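Local coordinates for protein Asp/Glu-specific dipeptidyl-peptidase (Flavobacterium psychrophilum, PDB 5JXF) that removes dipeptides from the N-terminus of oligopeptides as a serine-type dipeptidyl-peptidase with strict specificity for Asp or Glu at P1, at residues I601-I613 with Y638-I652. Residues are numbered along the deposited sequence; the frame is centred on the assembly and turned at random.
Sequences IYYNPTTYLDGAI and YGQYGENGKLPVCFI
Leu609 meets Leu647 and Val649 on the buried side of this contact, where the strand 606-608 turns into a helix. The side chains of Leu609 and Leu647 lie alongside each other and point the same way, CD2 to CD2 at 3.9 Å, while CD2 of Leu609 also approaches the Tyr638 ring. Val649 places CG2 beside its own backbone N and only 3.4 Å from Leu609 N, whose hydrogen goes to Leu647 O in the carbonyl plane. Thr607 is held at both ends: its N binds Cys650 O in a nearly straight bond (167° at the hydrogen), and its O takes Val649 N from above the carbonyl plane. Thr607 OG1 stands between its own backbone N and carbonyl carbon (chi1 48°), which brings it to 3.2 Å from Cys650 CB; it receives a weak bond from Cys650 N, its stronger partner being Arg233 O. Beyond Thr606, Pro605 O accepts Ile652 N.

These bonds join two antiparallel neighbours, strands 601-608 and 648-653, in one of the beta-sheets of the chymotrypsin-like peptidase fold of family S46, with a beta bulge shifting the register between the Thr606–Phe651 and Tyr608–Pro648 pairs. Cys650 lies about 7 Å, side chain to side chain, from Asp237, the probable charge-relay aspartate. Further along, residues 601-603 pair with a strand of the second subunit, carrying the sheet across the dimer interface.

The more open side is looser. The Lys646 chain folds back near its end (chi3 55°, chi4 42°), which lays CE over one face of the Tyr608 ring, 3.9 Å from its centroid, in a CH-pi contact. Its NZ reaches Asp610 OD2 in a long salt bridge of 3.7 Å. Glu643 OE1 stands at the edge of the same ring, near its plane, whereas OE2 is bridged to Arg704.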
ATOM      1  N   ILE A 601      -2.799 -10.746   6.194  1.00 59.38           N
ATOM      2  CA  ILE A 601      -3.484  -9.993   5.159  1.00 52.45           C
ATOM      3  C   ILE A 601      -4.103 -10.933   4.130  1.00 57.26           C
ATOM      4  O   ILE A 601      -3.420 -11.770   3.561  1.00 56.86           O
ATOM      5  CB  ILE A 601      -2.524  -9.016   4.432  1.00 52.77           C
ATOM      6  CG1 ILE A 601      -1.763  -8.145   5.426  1.00 51.69           C
ATOM      7  CG2 ILE A 601      -3.281  -8.175   3.401  1.00 53.53           C
ATOM      8  CD1 ILE A 601      -1.217  -6.857   4.820  1.00 49.35           C
ATOM      9  N   TYR A 602      -5.395 -10.795   3.889  1.00 54.45           N
ATOM     10  CA  TYR A 602      -6.014 -11.606   2.866  1.00 52.10           C
ATOM     11  C   TYR A 602      -6.672 -10.729   1.812  1.00 49.89           C
ATOM     12  O   TYR A 602      -7.325  -9.738   2.139  1.00 51.88           O
ATOM     13  CB  TYR A 602      -7.035 -12.580   3.466  1.00 50.41           C
ATOM     14  CG  TYR A 602      -7.448 -13.632   2.461  1.00 49.02           C
ATOM     15  CD1 TYR A 602      -6.673 -14.770   2.263  1.00 54.48           C
ATOM     16  CD2 TYR A 602      -8.575 -13.461   1.669  1.00 46.48           C
ATOM     17  CE1 TYR A 602      -7.025 -15.726   1.319  1.00 51.25           C
ATOM     18  CE2 TYR A 602      -8.937 -14.414   0.718  1.00 50.03           C
ATOM     19  CZ  TYR A 602      -8.158 -15.544   0.554  1.00 54.70           C
ATOM     20  OH  TYR A 602      -8.507 -16.499  -0.382  1.00 71.53           O
ATOM     21  N   TYR A 603      -6.478 -11.088   0.541  1.00 49.87           N
ATOM     22  CA  TYR A 603      -7.137 -10.378  -0.545  1.00 46.05           C
ATOM     23  C   TYR A 603      -8.304 -11.213  -1.035  1.00 48.38           C
ATOM     24  O   TYR A 603      -8.132 -12.367  -1.432  1.00 43.95           O
ATOM     25  CB  TYR A 603      -6.179 -10.094  -1.693  1.00 47.48           C
ATOM     26  CG  TYR A 603      -5.170  -9.000  -1.461  1.00 47.67           C
ATOM     27  CD1 TYR A 603      -5.297  -8.108  -0.402  1.00 57.19           C
ATOM     28  CD2 TYR A 603      -4.077  -8.866  -2.306  1.00 47.17           C
ATOM     29  CE1 TYR A 603      -4.354  -7.108  -0.195  1.00 57.50           C
ATOM     30  CE2 TYR A 603      -3.140  -7.877  -2.121  1.00 46.53           C
ATOM     31  CZ  TYR A 603      -3.278  -7.000  -1.058  1.00 57.48           C
ATOM     32  OH  TYR A 603      -2.339  -6.015  -0.875  1.00 55.91           O
ATOM     33  N   ASN A 604      -9.497 -10.638  -0.978  1.00 47.51           N
ATOM     34  CA  ASN A 604     -10.677 -11.333  -1.430  1.00 44.26           C
ATOM     35  C   ASN A 604     -10.684 -11.406  -2.952  1.00 43.16           C
ATOM     36  O   ASN A 604     -10.075 -10.560  -3.602  1.00 42.32           O
ATOM     37  CB  ASN A 604     -11.924 -10.629  -0.924  1.00 46.74           C
ATOM     38  CG  ASN A 604     -12.083 -10.747   0.573  1.00 62.52           C
ATOM     39  OD1 ASN A 604     -11.839 -11.807   1.152  1.00 66.59           O
ATOM     40  ND2 ASN A 604     -12.473  -9.649   1.214  1.00 65.23           N
ATOM     41  N   PRO A 605     -11.389 -12.399  -3.525  1.00 45.03           N
ATOM     42  CA  PRO A 605     -11.375 -12.624  -4.986  1.00 44.25           C
ATOM     43  C   PRO A 605     -12.196 -11.656  -5.846  1.00 48.39           C
ATOM     44  O   PRO A 605     -12.099 -11.746  -7.073  1.00 42.74           O
ATOM     45  CB  PRO A 605     -11.943 -14.040  -5.114  1.00 42.39           C
ATOM     46  CG  PRO A 605     -12.830 -14.185  -3.906  1.00 49.91           C
ATOM     47  CD  PRO A 605     -12.054 -13.502  -2.808  1.00 42.64           C
ATOM     48  N   THR A 606     -12.973 -10.755  -5.254  1.00 45.52           N
ATOM     49  CA  THR A 606     -13.813  -9.850  -6.056  1.00 46.14           C
ATOM     50  C   THR A 606     -13.747  -8.393  -5.596  1.00 44.44           C
ATOM     51  O   THR A 606     -13.582  -8.129  -4.412  1.00 48.18           O
ATOM     52  CB  THR A 606     -15.300 -10.279  -6.024  1.00 51.91           C
ATOM     53  OG1 THR A 606     -15.800 -10.168  -4.686  1.00 62.72           O
ATOM     54  CG2 THR A 606     -15.485 -11.720  -6.531  1.00 43.76           C
ATOM     55  N   THR A 607     -13.880  -7.452  -6.528  1.00 43.31           N
ATOM     56  CA  THR A 607     -13.933  -6.030  -6.177  1.00 45.99           C
ATOM     57  C   THR A 607     -15.280  -5.421  -6.598  1.00 50.29           C
ATOM     58  O   THR A 607     -16.001  -6.000  -7.408  1.00 53.65           O
ATOM     59  CB  THR A 607     -12.790  -5.199  -6.841  1.00 46.83           C
ATOM     60  OG1 THR A 607     -12.707  -5.512  -8.240  1.00 51.40           O
ATOM     61  CG2 THR A 607     -11.434  -5.442  -6.183  1.00 40.76           C
ATOM     62  N   TYR A 608     -15.590  -4.242  -6.061  1.00 44.36           N
ATOM     63  CA  TYR A 608     -16.849  -3.539  -6.337  1.00 45.22           C
ATOM     64  C   TYR A 608     -16.617  -2.051  -6.636  1.00 45.36           C
ATOM     65  O   TYR A 608     -15.558  -1.514  -6.337  1.00 46.49           O
ATOM     66  CB  TYR A 608     -17.837  -3.713  -5.153  1.00 50.60           C
ATOM     67  CG  TYR A 608     -18.160  -5.174  -4.917  1.00 49.92           C
ATOM     68  CD1 TYR A 608     -17.320  -5.976  -4.154  1.00 51.42           C
ATOM     69  CD2 TYR A 608     -19.265  -5.767  -5.518  1.00 54.02           C
ATOM     70  CE1 TYR A 608     -17.585  -7.326  -3.982  1.00 56.48           C
ATOM     71  CE2 TYR A 608     -19.546  -7.117  -5.342  1.00 57.54           C
ATOM     72  CZ  TYR A 608     -18.705  -7.890  -4.575  1.00 57.33           C
ATOM     73  OH  TYR A 608     -18.978  -9.226  -4.389  1.00 51.42           O
ATOM     74  N   LEU A 609     -17.606  -1.393  -7.232  1.00 50.77           N
ATOM     75  CA  LEU A 609     -17.457  -0.005  -7.654  1.00 43.43           C
ATOM     76  C   LEU A 609     -17.199   0.939  -6.481  1.00 48.43           C
ATOM     77  O   LEU A 609     -16.587   2.005  -6.639  1.00 52.22           O
ATOM     78  CB  LEU A 609     -18.700   0.449  -8.406  1.00 42.48           C
ATOM     79  CG  LEU A 609     -18.685   1.844  -9.030  1.00 48.33           C
ATOM     80  CD1 LEU A 609     -17.469   2.035  -9.900  1.00 50.56           C
ATOM     81  CD2 LEU A 609     -19.967   2.092  -9.835  1.00 52.85           C
ATOM     82  N   ASP A 610     -17.658   0.565  -5.297  1.00 53.89           N
ATOM     83  CA  ASP A 610     -17.423   1.457  -4.158  1.00 58.29           C
ATOM     84  C   ASP A 610     -15.926   1.424  -3.815  1.00 55.77           C
ATOM     85  O   ASP A 610     -15.379   2.376  -3.266  1.00 65.03           O
ATOM     86  CB  ASP A 610     -18.338   1.097  -2.962  1.00 58.67           C
ATOM     87  CG  ASP A 610     -17.968  -0.207  -2.282  1.00 70.17           C
ATOM     88  OD1 ASP A 610     -17.224  -1.018  -2.868  1.00 74.15           O
ATOM     89  OD2 ASP A 610     -18.435  -0.421  -1.140  1.00 77.84           O
ATOM     90  N   GLY A 611     -15.255   0.346  -4.200  1.00 48.69           N
ATOM     91  CA  GLY A 611     -13.809   0.263  -4.087  1.00 47.74           C
ATOM     92  C   GLY A 611     -13.104   1.219  -5.029  1.00 51.35           C
ATOM     93  O   GLY A 611     -12.037   1.754  -4.730  1.00 55.39           O
ATOM     94  N   ALA A 612     -13.708   1.449  -6.178  1.00 50.99           N
ATOM     95  CA  ALA A 612     -13.190   2.436  -7.118  1.00 49.53           C
ATOM     96  C   ALA A 612     -13.385   3.834  -6.538  1.00 56.12           C
ATOM     97  O   ALA A 612     -12.525   4.708  -6.671  1.00 60.54           O
ATOM     98  CB  ALA A 612     -13.893   2.310  -8.466  1.00 42.02           C
ATOM     99  N   ILE A 613     -14.533   4.038  -5.904  1.00 58.93           N
ATOM    100  CA  ILE A 613     -14.835   5.311  -5.260  1.00 59.92           C
ATOM    101  C   ILE A 613     -13.846   5.611  -4.132  1.00 59.79           C
ATOM    102  O   ILE A 613     -13.403   6.744  -3.989  1.00 56.53           O
ATOM    103  CB  ILE A 613     -16.286   5.327  -4.720  1.00 58.98           C
ATOM    104  CG1 ILE A 613     -17.277   5.135  -5.870  1.00 64.97           C
ATOM    105  CG2 ILE A 613     -16.583   6.615  -3.913  1.00 55.51           C
ATOM    106  CD1 ILE A 613     -17.089   6.092  -7.040  1.00 62.77           C
ATOM    107  N   TYR A 638     -27.932   0.290 -11.276  1.00 64.68           N
ATOM    108  CA  TYR A 638     -27.123  -0.822 -11.765  1.00 63.77           C
ATOM    109  C   TYR A 638     -27.915  -1.718 -12.699  1.00 60.95           C
ATOM    110  O   TYR A 638     -27.332  -2.470 -13.488  1.00 58.63           O
ATOM    111  CB  TYR A 638     -26.575  -1.644 -10.592  1.00 62.78           C
ATOM    112  CG  TYR A 638     -25.626  -0.868  -9.703  1.00 65.56           C
ATOM    113  CD1 TYR A 638     -24.877   0.184 -10.219  1.00 62.04           C
ATOM    114  CD2 TYR A 638     -25.493  -1.171  -8.353  1.00 50.70           C
ATOM    115  CE1 TYR A 638     -24.018   0.898  -9.428  1.00 63.04           C
ATOM    116  CE2 TYR A 638     -24.622  -0.458  -7.547  1.00 47.01           C
ATOM    117  CZ  TYR A 638     -23.896   0.581  -8.089  1.00 52.37           C
ATOM    118  OH  TYR A 638     -23.027   1.305  -7.331  1.00 50.74           O
ATOM    119  N   GLY A 639     -29.239  -1.627 -12.602  1.00 55.64           N
ATOM    120  CA  GLY A 639     -30.137  -2.474 -13.363  1.00 54.11           C
ATOM    121  C   GLY A 639     -29.827  -3.947 -13.191  1.00 58.69           C
ATOM    122  O   GLY A 639     -29.409  -4.389 -12.112  1.00 62.07           O
ATOM    123  N   GLN A 640     -29.984  -4.702 -14.274  1.00 58.84           N
ATOM    124  CA  GLN A 640     -29.782  -6.148 -14.233  1.00 57.23           C
ATOM    125  C   GLN A 640     -28.321  -6.531 -14.064  1.00 57.01           C
ATOM    126  O   GLN A 640     -27.994  -7.716 -14.042  1.00 64.31           O
ATOM    127  CB  GLN A 640     -30.312  -6.806 -15.500  1.00 59.96           C
ATOM    128  CG  GLN A 640     -29.564  -6.416 -16.768  1.00 54.81           C
ATOM    129  CD  GLN A 640     -30.167  -7.077 -17.990  1.00 62.88           C
ATOM    130  OE1 GLN A 640     -31.091  -7.883 -17.871  1.00 70.82           O
ATOM    131  NE2 GLN A 640     -29.653  -6.735 -19.177  1.00 57.13           N
ATOM    132  N   TYR A 641     -27.441  -5.543 -13.952  1.00 52.45           N
ATOM    133  CA  TYR A 641     -26.025  -5.838 -13.774  1.00 56.11           C
ATOM    134  C   TYR A 641     -25.603  -5.815 -12.309  1.00 53.86           C
ATOM    135  O   TYR A 641     -24.474  -6.166 -11.981  1.00 45.45           O
ATOM    136  CB  TYR A 641     -25.184  -4.847 -14.563  1.00 53.23           C
ATOM    137  CG  TYR A 641     -25.716  -4.639 -15.938  1.00 49.77           C
ATOM    138  CD1 TYR A 641     -25.727  -5.679 -16.860  1.00 46.65           C
ATOM    139  CD2 TYR A 641     -26.241  -3.416 -16.308  1.00 51.40           C
ATOM    140  CE1 TYR A 641     -26.240  -5.491 -18.129  1.00 51.22           C
ATOM    141  CE2 TYR A 641     -26.753  -3.220 -17.563  1.00 58.02           C
ATOM    142  CZ  TYR A 641     -26.745  -4.260 -18.474  1.00 56.27           C
ATOM    143  OH  TYR A 641     -27.257  -4.047 -19.727  1.00 64.20           O
ATOM    144  N   GLY A 642     -26.507  -5.394 -11.434  1.00 58.08           N
ATOM    145  CA  GLY A 642     -26.198  -5.313 -10.020  1.00 56.90           C
ATOM    146  C   GLY A 642     -26.438  -6.592  -9.241  1.00 58.09           C
ATOM    147  O   GLY A 642     -27.121  -7.499  -9.690  1.00 57.56           O
ATOM    148  N   GLU A 643     -25.866  -6.648  -8.044  1.00 60.88           N
ATOM    149  CA  GLU A 643     -25.942  -7.825  -7.191  1.00 59.67           C
ATOM    150  C   GLU A 643     -26.222  -7.376  -5.764  1.00 67.96           C
ATOM    151  O   GLU A 643     -25.290  -7.002  -5.050  1.00 68.91           O
ATOM    152  CB  GLU A 643     -24.627  -8.610  -7.260  1.00 61.95           C
ATOM    153  CG  GLU A 643     -24.578  -9.861  -6.396  1.00 69.58           C
ATOM    154  CD  GLU A 643     -23.257 -10.601  -6.532  1.00 70.66           C
ATOM    155  OE1 GLU A 643     -22.248 -10.135  -5.951  1.00 65.63           O
ATOM    156  OE2 GLU A 643     -23.223 -11.636  -7.247  1.00 70.40           O
ATOM    157  N   ASN A 644     -27.490  -7.384  -5.356  1.00 70.37           N
ATOM    158  CA  ASN A 644     -27.866  -6.898  -4.025  1.00 72.71           C
ATOM    159  C   ASN A 644     -27.417  -5.458  -3.784  1.00 71.83           C
ATOM    160  O   ASN A 644     -26.937  -5.142  -2.700  1.00 68.83           O
ATOM    161  CB  ASN A 644     -27.265  -7.777  -2.914  1.00 77.80           C
ATOM    162  CG  ASN A 644     -27.496  -9.260  -3.133  1.00 78.62           C
ATOM    163  OD1 ASN A 644     -28.461  -9.668  -3.779  1.00 85.07           O
ATOM    164  ND2 ASN A 644     -26.600 -10.080  -2.588  1.00 76.47           N
ATOM    165  N   GLY A 645     -27.535  -4.595  -4.792  1.00 72.76           N
ATOM    166  CA  GLY A 645     -27.197  -3.185  -4.617  1.00 62.71           C
ATOM    167  C   GLY A 645     -25.731  -2.809  -4.806  1.00 63.78           C
ATOM    168  O   GLY A 645     -25.360  -1.647  -4.623  1.00 62.16           O
ATOM    169  N   LYS A 646     -24.901  -3.784  -5.181  1.00 61.14           N
ATOM    170  CA  LYS A 646     -23.481  -3.557  -5.428  1.00 59.28           C
ATOM    171  C   LYS A 646     -23.121  -3.876  -6.896  1.00 56.64           C
ATOM    172  O   LYS A 646     -23.760  -4.722  -7.503  1.00 51.92           O
ATOM    173  CB  LYS A 646     -22.643  -4.412  -4.480  1.00 63.92           C
ATOM    174  CG  LYS A 646     -23.097  -4.328  -3.018  1.00 75.20           C
ATOM    175  CD  LYS A 646     -22.180  -5.119  -2.087  1.00 73.05           C
ATOM    176  CE  LYS A 646     -20.740  -4.679  -2.225  1.00 75.17           C
ATOM    177  NZ  LYS A 646     -20.629  -3.196  -2.330  1.00 75.70           N
ATOM    178  N   LEU A 647     -22.122  -3.190  -7.453  1.00 47.16           N
ATOM    179  CA  LEU A 647     -21.682  -3.458  -8.823  1.00 46.33           C
ATOM    180  C   LEU A 647     -20.309  -4.110  -8.826  1.00 45.87           C
ATOM    181  O   LEU A 647     -19.299  -3.461  -8.524  1.00 53.39           O
ATOM    182  CB  LEU A 647     -21.638  -2.178  -9.646  1.00 45.86           C
ATOM    183  CG  LEU A 647     -21.475  -2.375 -11.149  1.00 51.38           C
ATOM    184  CD1 LEU A 647     -22.769  -2.923 -11.759  1.00 53.01           C
ATOM    185  CD2 LEU A 647     -21.072  -1.068 -11.806  1.00 55.59           C
ATOM    186  N   PRO A 648     -20.263  -5.402  -9.134  1.00 50.16           N
ATOM    187  CA  PRO A 648     -18.984  -6.092  -9.285  1.00 49.95           C
ATOM    188  C   PRO A 648     -18.143  -5.388 -10.338  1.00 42.71           C
ATOM    189  O   PRO A 648     -18.677  -4.794 -11.275  1.00 46.36           O
ATOM    190  CB  PRO A 648     -19.394  -7.490  -9.743  1.00 62.51           C
ATOM    191  CG  PRO A 648     -20.783  -7.646  -9.222  1.00 61.25           C
ATOM    192  CD  PRO A 648     -21.406  -6.299  -9.349  1.00 57.61           C
ATOM    193  N   VAL A 649     -16.832  -5.412 -10.176  1.00 42.68           N
ATOM    194  CA  VAL A 649     -16.004  -4.731 -11.143  1.00 46.92           C
ATOM    195  C   VAL A 649     -14.922  -5.672 -11.683  1.00 42.12           C
ATOM    196  O   VAL A 649     -14.785  -5.807 -12.892  1.00 43.78           O
ATOM    197  CB  VAL A 649     -15.397  -3.457 -10.536  1.00 53.38           C
ATOM    198  CG1 VAL A 649     -14.351  -2.877 -11.443  1.00 50.43           C
ATOM    199  CG2 VAL A 649     -16.483  -2.438 -10.304  1.00 57.01           C
ATOM    200  N   CYS A 650     -14.163  -6.312 -10.795  1.00 41.99           N
ATOM    201  CA  CYS A 650     -13.100  -7.235 -11.197  1.00 42.63           C
ATOM    202  C   CYS A 650     -13.125  -8.463 -10.310  1.00 45.58           C
ATOM    203  O   CYS A 650     -13.719  -8.443  -9.225  1.00 41.03           O
ATOM    204  CB  CYS A 650     -11.705  -6.587 -11.106  1.00 36.23           C
ATOM    205  SG  CYS A 650     -11.433  -5.099 -12.094  1.00 48.14           S
ATOM    206  N   PHE A 651     -12.472  -9.524 -10.775  1.00 34.89           N
ATOM    207  CA  PHE A 651     -12.193 -10.677  -9.924  1.00 37.54           C
ATOM    208  C   PHE A 651     -10.908 -11.386 -10.353  1.00 40.48           C
ATOM    209  O   PHE A 651     -10.300 -11.033 -11.366  1.00 47.20           O
ATOM    210  CB  PHE A 651     -13.383 -11.660  -9.896  1.00 40.69           C
ATOM    211  CG  PHE A 651     -13.672 -12.353 -11.218  1.00 39.79           C
ATOM    212  CD1 PHE A 651     -14.452 -11.743 -12.179  1.00 39.56           C
ATOM    213  CD2 PHE A 651     -13.206 -13.638 -11.463  1.00 36.80           C
ATOM    214  CE1 PHE A 651     -14.741 -12.394 -13.387  1.00 46.17           C
ATOM    215  CE2 PHE A 651     -13.499 -14.293 -12.653  1.00 40.68           C
ATOM    216  CZ  PHE A 651     -14.259 -13.669 -13.617  1.00 42.10           C
ATOM    217  N   ILE A 652     -10.476 -12.360  -9.555  1.00 40.23           N
ATOM    218  CA  ILE A 652      -9.201 -13.027  -9.782  1.00 37.03           C
ATOM    219  C   ILE A 652      -9.337 -14.532  -9.606  1.00 41.65           C
ATOM    220  O   ILE A 652     -10.176 -14.989  -8.840  1.00 41.83           O
ATOM    221  CB  ILE A 652      -8.080 -12.530  -8.815  1.00 46.33           C
ATOM    222  CG1 ILE A 652      -8.585 -12.454  -7.364  1.00 41.66           C
ATOM    223  CG2 ILE A 652      -7.580 -11.173  -9.234  1.00 49.65           C
ATOM    224  CD1 ILE A 652      -7.437 -12.172  -6.303  1.00 40.68           C
TER